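Long-range contact in hydrolase, haloacid dehalogenase-like family (Porphyromonas gingivalis, PDB 2I6X), which is a predicted hydrolase of the haloacid dehalogenase-like superfamily, whose own substrate and reaction are not established: residues Met165-Gly176 with Leu186-Asn195. Numbering follows the deposited sequence.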
loop_
_atom_site.group_PDB
_atom_site.type_symbol
_atom_site.label_atom_id
_atom_site.label_comp_id
_atom_site.label_asym_id
_atom_site.label_seq_id
_atom_site.Cartn_x
_atom_site.Cartn_y
_atom_site.Cartn_z
HETATM N N MSE A 165 -7.169 -14.529 10.767
HETATM C CA MSE A 165 -6.883 -13.591 11.847
HETATM C C MSE A 165 -8.157 -13.138 12.559
HETATM O O MSE A 165 -9.165 -12.796 11.922
HETATM C CB MSE A 165 -6.111 -12.382 11.315
HETATM C CG MSE A 165 -6.913 -11.492 10.371
HETATM SE SE MSE A 165 -5.872 -9.983 9.693
HETATM C CE MSE A 165 -4.436 -10.874 8.725
ATOM N N LYS A 166 -8.116 -13.178 13.886
ATOM C CA LYS A 166 -9.135 -12.536 14.721
ATOM C C LYS A 166 -8.811 -11.038 14.820
ATOM O O LYS A 166 -7.687 -10.665 15.200
ATOM C CB LYS A 166 -9.170 -13.187 16.104
ATOM C CG LYS A 166 -9.464 -14.673 16.055
ATOM C CD LYS A 166 -9.721 -15.257 17.422
ATOM C CE LYS A 166 -9.553 -16.762 17.392
ATOM N NZ LYS A 166 -9.908 -17.398 18.700
ATOM N N PRO A 167 -9.763 -10.172 14.426
ATOM C CA PRO A 167 -9.530 -8.712 14.526
ATOM C C PRO A 167 -9.077 -8.235 15.913
ATOM O O PRO A 167 -8.199 -7.378 16.018
ATOM C CB PRO A 167 -10.881 -8.104 14.123
ATOM C CG PRO A 167 -11.510 -9.157 13.255
ATOM C CD PRO A 167 -11.082 -10.481 13.833
ATOM N N GLU A 168 -9.644 -8.794 16.983
ATOM C CA GLU A 168 -9.241 -8.343 18.303
ATOM C C GLU A 168 -7.847 -8.827 18.709
ATOM O O GLU A 168 -7.335 -8.449 19.757
ATOM C CB GLU A 168 -10.281 -8.673 19.362
ATOM C CG GLU A 168 -10.341 -10.136 19.758
ATOM C CD GLU A 168 -11.343 -10.936 18.928
ATOM O OE1 GLU A 168 -11.911 -11.901 19.517
ATOM O OE2 GLU A 168 -11.559 -10.577 17.714
ATOM N N GLU A 169 -7.229 -9.651 17.879
ATOM C CA GLU A 169 -5.868 -10.092 18.144
ATOM C C GLU A 169 -4.899 -9.486 17.139
ATOM O O GLU A 169 -3.738 -9.870 17.073
ATOM C CB GLU A 169 -5.787 -11.610 18.086
ATOM C CG GLU A 169 -6.629 -12.319 19.139
ATOM C CD GLU A 169 -6.346 -13.810 19.181
ATOM O OE1 GLU A 169 -5.789 -14.341 18.191
ATOM O OE2 GLU A 169 -6.666 -14.450 20.209
ATOM N N THR A 170 -5.384 -8.535 16.358
ATOM C CA THR A 170 -4.618 -8.009 15.239
ATOM C C THR A 170 -4.368 -6.517 15.391
ATOM O O THR A 170 -5.285 -5.772 15.713
ATOM C CB THR A 170 -5.339 -8.298 13.889
ATOM O OG1 THR A 170 -5.671 -9.699 13.820
ATOM C CG2 THR A 170 -4.463 -7.935 12.732
ATOM N N LEU A 171 -3.123 -6.092 15.157
ATOM C CA LEU A 171 -2.789 -4.667 15.117
ATOM C C LEU A 171 -2.695 -4.193 13.666
ATOM O O LEU A 171 -1.956 -4.772 12.885
ATOM C CB LEU A 171 -1.491 -4.409 15.887
ATOM C CG LEU A 171 -0.899 -3.006 15.873
ATOM C CD1 LEU A 171 -1.866 -1.996 16.504
ATOM C CD2 LEU A 171 0.450 -3.018 16.606
ATOM N N PHE A 172 -3.471 -3.168 13.304
ATOM C CA PHE A 172 -3.548 -2.652 11.913
ATOM C C PHE A 172 -2.879 -1.293 11.835
ATOM O O PHE A 172 -3.263 -0.366 12.556
ATOM C CB PHE A 172 -5.017 -2.573 11.454
ATOM C CG PHE A 172 -5.222 -1.955 10.057
ATOM C CD1 PHE A 172 -4.877 -2.662 8.899
ATOM C CD2 PHE A 172 -5.789 -0.684 9.913
ATOM C CE1 PHE A 172 -5.082 -2.102 7.594
ATOM C CE2 PHE A 172 -6.006 -0.118 8.647
ATOM C CZ PHE A 172 -5.650 -0.826 7.474
ATOM N N ILE A 173 -1.835 -1.179 11.006
ATOM C CA ILE A 173 -1.005 0.044 10.957
ATOM C C ILE A 173 -1.178 0.689 9.598
ATOM O O ILE A 173 -0.699 0.171 8.573
ATOM C CB ILE A 173 0.474 -0.244 11.319
ATOM C CG1 ILE A 173 0.571 -0.974 12.668
ATOM C CG2 ILE A 173 1.337 1.067 11.310
ATOM C CD1 ILE A 173 1.945 -1.636 12.958
ATOM N N ASP A 174 -1.911 1.803 9.572
ATOM C CA ASP A 174 -2.273 2.465 8.302
ATOM C C ASP A 174 -2.357 3.966 8.551
ATOM O O ASP A 174 -2.874 4.377 9.565
ATOM C CB ASP A 174 -3.599 1.925 7.758
ATOM C CG ASP A 174 -3.833 2.230 6.260
ATOM O OD1 ASP A 174 -3.544 3.347 5.795
ATOM O OD2 ASP A 174 -4.352 1.351 5.522
ATOM N N ASP A 175 -1.847 4.759 7.615
ATOM C CA ASP A 175 -1.794 6.211 7.725
ATOM C C ASP A 175 -3.063 6.839 7.175
ATOM O O ASP A 175 -3.244 8.056 7.260
ATOM C CB ASP A 175 -0.564 6.762 6.947
ATOM C CG ASP A 175 -0.592 6.388 5.429
ATOM O OD1 ASP A 175 -0.862 5.197 5.060
ATOM O OD2 ASP A 175 -0.328 7.300 4.608
ATOM N N GLY A 176 -3.916 6.005 6.587
ATOM C CA GLY A 176 -5.196 6.424 6.030
ATOM C C GLY A 176 -6.300 6.442 7.055
ATOM O O GLY A 176 -6.779 5.377 7.486
ATOM N N LEU A 186 -14.522 -2.940 12.437
ATOM C CA LEU A 186 -14.415 -4.377 12.373
ATOM C C LEU A 186 -13.778 -5.048 13.599
ATOM O O LEU A 186 -13.713 -6.282 13.654
ATOM C CB LEU A 186 -13.670 -4.761 11.071
ATOM C CG LEU A 186 -14.510 -4.424 9.828
ATOM C CD1 LEU A 186 -13.696 -4.659 8.575
ATOM C CD2 LEU A 186 -15.873 -5.188 9.805
ATOM N N GLY A 187 -13.279 -4.252 14.549
ATOM C CA GLY A 187 -12.759 -4.783 15.799
ATOM C C GLY A 187 -11.242 -4.887 15.900
ATOM O O GLY A 187 -10.739 -5.427 16.895
ATOM N N PHE A 188 -10.512 -4.368 14.901
ATOM C CA PHE A 188 -9.039 -4.287 14.965
ATOM C C PHE A 188 -8.513 -3.289 16.002
ATOM O O PHE A 188 -9.167 -2.288 16.292
ATOM C CB PHE A 188 -8.417 -3.938 13.601
ATOM C CG PHE A 188 -8.640 -4.983 12.545
ATOM C CD1 PHE A 188 -7.659 -5.931 12.269
ATOM C CD2 PHE A 188 -9.830 -5.016 11.805
ATOM C CE1 PHE A 188 -7.852 -6.890 11.297
ATOM C CE2 PHE A 188 -10.036 -5.973 10.825
ATOM C CZ PHE A 188 -9.060 -6.926 10.568
ATOM N N HIS A 189 -7.341 -3.605 16.564
ATOM C CA HIS A 189 -6.434 -2.605 17.145
ATOM C C HIS A 189 -5.829 -1.831 15.998
ATOM O O HIS A 189 -5.484 -2.421 14.977
ATOM C CB HIS A 189 -5.348 -3.259 17.993
ATOM C CG HIS A 189 -5.913 -4.040 19.131
ATOM N ND1 HIS A 189 -6.307 -3.443 20.312
ATOM C CD2 HIS A 189 -6.246 -5.348 19.239
ATOM C CE1 HIS A 189 -6.829 -4.359 21.112
ATOM N NE2 HIS A 189 -6.797 -5.525 20.489
ATOM N N THR A 190 -5.766 -0.511 16.140
ATOM C CA THR A 190 -5.230 0.305 15.060
ATOM C C THR A 190 -4.126 1.212 15.563
ATOM O O THR A 190 -4.047 1.522 16.761
ATOM C CB THR A 190 -6.309 1.160 14.303
ATOM O OG1 THR A 190 -6.932 2.078 15.208
ATOM C CG2 THR A 190 -7.376 0.287 13.611
ATOM N N TYR A 191 -3.250 1.590 14.643
ATOM C CA TYR A 191 -2.313 2.694 14.873
ATOM C C TYR A 191 -2.194 3.493 13.573
ATOM O O TYR A 191 -2.094 2.905 12.518
ATOM C CB TYR A 191 -0.950 2.199 15.352
ATOM C CG TYR A 191 -0.032 3.353 15.676
ATOM C CD1 TYR A 191 -0.076 3.968 16.928
ATOM C CD2 TYR A 191 0.865 3.851 14.721
ATOM C CE1 TYR A 191 0.742 5.036 17.221
ATOM C CE2 TYR A 191 1.682 4.915 14.996
ATOM C CZ TYR A 191 1.623 5.508 16.248
ATOM O OH TYR A 191 2.447 6.574 16.544
ATOM N N CYS A 192 -2.264 4.822 13.661
ATOM C CA CYS A 192 -2.280 5.694 12.479
ATOM C C CYS A 192 -1.028 6.564 12.463
ATOM O O CYS A 192 -1.010 7.654 13.032
ATOM C CB CYS A 192 -3.538 6.572 12.419
ATOM S SG CYS A 192 -3.826 7.350 10.777
ATOM N N PRO A 193 0.031 6.075 11.806
ATOM C CA PRO A 193 1.244 6.877 11.711
ATOM C C PRO A 193 1.061 7.974 10.673
ATOM O O PRO A 193 0.160 7.896 9.826
ATOM C CB PRO A 193 2.298 5.870 11.228
ATOM C CG PRO A 193 1.508 4.826 10.462
ATOM C CD PRO A 193 0.130 4.785 11.087
ATOM N N ASP A 194 1.885 9.001 10.756
ATOM C CA ASP A 194 2.065 9.917 9.636
ATOM C C ASP A 194 2.925 9.302 8.521
ATOM O O ASP A 194 3.814 8.477 8.768
ATOM C CB ASP A 194 2.701 11.249 10.097
ATOM C CG ASP A 194 1.728 12.120 10.891
ATOM O OD1 ASP A 194 0.488 12.050 10.641
ATOM O OD2 ASP A 194 2.209 12.884 11.763
ATOM N N ASN A 195 2.643 9.723 7.294
ATOM C CA ASN A 195 3.553 9.530 6.194
ATOM C C ASN A 195 4.953 10.067 6.597
ATOM O O ASN A 195 5.128 11.283 6.800
ATOM C CB ASN A 195 3.006 10.238 4.948
ATOM C CG ASN A 195 3.940 10.117 3.767
ATOM O OD1 ASN A 195 4.431 9.034 3.487
ATOM N ND2 ASN A 195 4.228 11.238 3.096
HETATM O O HOH W 1 -1.646 9.675 9.043
#
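Strands 170-173 and 189-191 run parallel, their short axes 4.5 Å apart at closest approach, with 26° between their N-to-C directions. Phe172 sits in the middle of the pairing: its N donates to His189 O at 2.7 Å, and its O accepts from Tyr191 N. Asp174 N continues the pattern to Tyr191 O, whereas the bond from His189 N to Thr170 O is weak. Beyond the strands, a water donates to both Asp175 O and Pro193 O.

The Phe188 ring lies beside the start of the pairing. Pro167 CB lies over the centre of one ring face, 3.9 Å from the centroid and 8° off the normal, a CH-pi contact. Met165, a selenomethionine, brings SE to the ring edge, 4.0 Å from Phe188 CE1. Thr170 CG2 also meets this edge, in the ring plane. With CG beside its own backbone N (chi1 -60°), the His189 ring turns its edge to Glu168 O, which NE2 reaches in a weak bond of 3.1 Å. Further along, Ile173 CG2 packs on Pro193 CG at 3.9 Å.

Asp174 OD1 accepts from Gly176 N, an Asx turn just before helix 177-185, while OD2 pairs with Lys150. The two strands and this helix form a right-handed beta-alpha-beta crossover at one border of the Rossmann-like HAD core sheet.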